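PDB 5IMU: Tat (Twin-arginine translocation) pathway signal sequence containing protein from Mycobacterium tuberculosis, which is of unknown function, its C-terminal fragment here joining an alpha/beta/alpha sandwich to an alpha-helical bundle. Local coordinates for residues P29-A34 against K176-H181. Sequence-based numbering, arbitrary orientation.
Sequences PRISWA and KAYPSH
Tyr178 lays one face of its ring against Ile31, whose beta-branching sets a CG2 methyl close to the backbone, 3.8 Å from the ring centroid and only 7° off the normal, a CH-pi contact. CB of Pro179, which follows through a cis peptide bond, covers the centre of the opposite face, so the phenol is held flat between two aliphatic groups. CG of Tyr178 lies anti to the backbone N (chi1 179°), directed away from the end of helix 157-177 toward the loop ahead of strand 33-37. The contact joins the DUF5632 and DUF5631 portions, which probably correspond to the sandwich and the helical bundle. Tyrosine suits this seam because its hydroxyl can both accept and donate: Tyr178 OH accepts a nearly straight hydrogen bond from Ser32 N (3.2 Å, 162°), accepts another from a water that also bonds Ser32 OG, and pairs with Asp49 OD1. Ser94 N is a further partner of that serine hydroxyl. The several N-H groups of Arg30 serve salt bridges to Glu28 and Glu172 and an in-plane water that also accepts from Lys176. The like-charged Arg30 NH1 and Lys176 NZ stay 4.8 Å apart, a closeness probably eased by the two glutamates.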
loop_
_atom_site.group_PDB
_atom_site.type_symbol
_atom_site.label_atom_id
_atom_site.label_comp_id
_atom_site.label_asym_id
_atom_site.label_seq_id
_atom_site.Cartn_x
_atom_site.Cartn_y
_atom_site.Cartn_z
ATOM N N PRO A 29 -9.212 -2.975 -8.936
ATOM C CA PRO A 29 -9.802 -1.918 -9.773
ATOM C C PRO A 29 -10.788 -1.015 -9.051
ATOM O O PRO A 29 -11.223 -0.014 -9.636
ATOM C CB PRO A 29 -10.501 -2.713 -10.883
ATOM C CG PRO A 29 -10.888 -4.000 -10.216
ATOM C CD PRO A 29 -9.800 -4.299 -9.210
ATOM N N ARG A 30 -11.148 -1.325 -7.809
ATOM C CA ARG A 30 -12.165 -0.562 -7.099
ATOM C C ARG A 30 -11.652 0.763 -6.550
ATOM O O ARG A 30 -12.452 1.537 -6.011
ATOM C CB ARG A 30 -12.747 -1.410 -5.961
ATOM C CG ARG A 30 -13.453 -2.673 -6.442
ATOM C CD ARG A 30 -13.898 -3.549 -5.277
ATOM N NE ARG A 30 -12.782 -4.267 -4.669
ATOM C CZ ARG A 30 -12.896 -5.080 -3.623
ATOM N NH1 ARG A 30 -14.081 -5.277 -3.060
ATOM N NH2 ARG A 30 -11.825 -5.694 -3.138
ATOM N N ILE A 31 -10.356 1.053 -6.676
ATOM C CA ILE A 31 -9.783 2.308 -6.207
ATOM C C ILE A 31 -9.004 2.949 -7.348
ATOM O O ILE A 31 -8.620 2.292 -8.317
ATOM C CB ILE A 31 -8.873 2.114 -4.978
ATOM C CG1 ILE A 31 -7.640 1.290 -5.351
ATOM C CG2 ILE A 31 -9.642 1.449 -3.845
ATOM C CD1 ILE A 31 -6.763 0.942 -4.161
ATOM N N SER A 32 -8.766 4.254 -7.216
ATOM C CA SER A 32 -8.088 5.011 -8.261
ATOM C C SER A 32 -6.576 4.919 -8.106
ATOM O O SER A 32 -6.051 4.902 -6.989
ATOM C CB SER A 32 -8.525 6.478 -8.231
ATOM O OG SER A 32 -9.884 6.608 -8.609
ATOM N N TRP A 33 -5.878 4.860 -9.241
ATOM C CA TRP A 33 -4.427 4.755 -9.281
ATOM C C TRP A 33 -3.858 5.798 -10.231
ATOM O O TRP A 33 -4.542 6.269 -11.143
ATOM C CB TRP A 33 -3.964 3.368 -9.756
ATOM C CG TRP A 33 -4.393 2.210 -8.903
ATOM C CD1 TRP A 33 -5.532 1.470 -9.038
ATOM C CD2 TRP A 33 -3.667 1.632 -7.811
ATOM N NE1 TRP A 33 -5.569 0.478 -8.087
ATOM C CE2 TRP A 33 -4.434 0.556 -7.322
ATOM C CE3 TRP A 33 -2.445 1.924 -7.195
ATOM C CZ2 TRP A 33 -4.022 -0.227 -6.246
ATOM C CZ3 TRP A 33 -2.038 1.145 -6.126
ATOM C CH2 TRP A 33 -2.823 0.082 -5.664
ATOM N N ALA A 34 -2.586 6.137 -10.024
ATOM C CA ALA A 34 -1.861 6.989 -10.956
ATOM C C ALA A 34 -0.371 6.699 -10.853
ATOM O O ALA A 34 0.132 6.323 -9.791
ATOM C CB ALA A 34 -2.122 8.476 -10.697
ATOM N N LYS A 176 -15.358 -1.488 -0.127
ATOM C CA LYS A 176 -16.762 -1.306 -0.471
ATOM C C LYS A 176 -17.283 0.055 -0.020
ATOM O O LYS A 176 -18.209 0.595 -0.637
ATOM C CB LYS A 176 -17.602 -2.433 0.136
ATOM C CG LYS A 176 -17.397 -3.785 -0.547
ATOM C CD LYS A 176 -18.058 -4.919 0.229
ATOM C CE LYS A 176 -17.899 -6.256 -0.485
ATOM N NZ LYS A 176 -18.597 -6.280 -1.802
ATOM N N ALA A 177 -16.699 0.627 1.037
ATOM C CA ALA A 177 -17.113 1.949 1.491
ATOM C C ALA A 177 -16.442 3.062 0.696
ATOM O O ALA A 177 -16.971 4.179 0.638
ATOM C CB ALA A 177 -16.812 2.111 2.982
ATOM N N TYR A 178 -15.290 2.779 0.093
ATOM C CA TYR A 178 -14.570 3.718 -0.768
ATOM C C TYR A 178 -15.508 4.315 -1.820
ATOM O O TYR A 178 -16.332 3.601 -2.392
ATOM C CB TYR A 178 -13.386 2.995 -1.429
ATOM C CG TYR A 178 -12.528 3.816 -2.374
ATOM C CD1 TYR A 178 -12.892 3.990 -3.704
ATOM C CD2 TYR A 178 -11.329 4.378 -1.945
ATOM C CE1 TYR A 178 -12.105 4.723 -4.572
ATOM C CE2 TYR A 178 -10.533 5.113 -2.808
ATOM C CZ TYR A 178 -10.926 5.281 -4.121
ATOM O OH TYR A 178 -10.139 6.009 -4.986
ATOM N N PRO A 179 -15.389 5.628 -2.079
ATOM C CA PRO A 179 -14.403 6.549 -1.496
ATOM C C PRO A 179 -14.832 7.188 -0.175
ATOM O O PRO A 179 -14.159 8.109 0.288
ATOM C CB PRO A 179 -14.262 7.619 -2.579
ATOM C CG PRO A 179 -15.611 7.676 -3.208
ATOM C CD PRO A 179 -16.192 6.281 -3.130
ATOM N N SER A 180 -15.928 6.712 0.419
ATOM C CA SER A 180 -16.412 7.219 1.698
ATOM C C SER A 180 -15.982 6.341 2.869
ATOM O O SER A 180 -16.721 6.199 3.850
ATOM C CB SER A 180 -17.934 7.363 1.670
ATOM O OG SER A 180 -18.342 8.249 0.643
ATOM N N HIS A 181 -14.797 5.747 2.780
ATOM C CA HIS A 181 -14.290 4.883 3.833
ATOM C C HIS A 181 -13.811 5.702 5.026
ATOM O O HIS A 181 -13.454 6.877 4.902
ATOM C CB HIS A 181 -13.146 4.023 3.300
ATOM C CG HIS A 181 -12.086 4.806 2.588
ATOM N ND1 HIS A 181 -12.319 5.470 1.402
ATOM C CD2 HIS A 181 -10.787 5.035 2.895
ATOM C CE1 HIS A 181 -11.211 6.073 1.011
ATOM N NE2 HIS A 181 -10.266 5.824 1.899
HETATM O O HOH W 1 -16.925 -4.728 -3.794
HETATM O O HOH W 2 -11.840 7.826 -6.958
#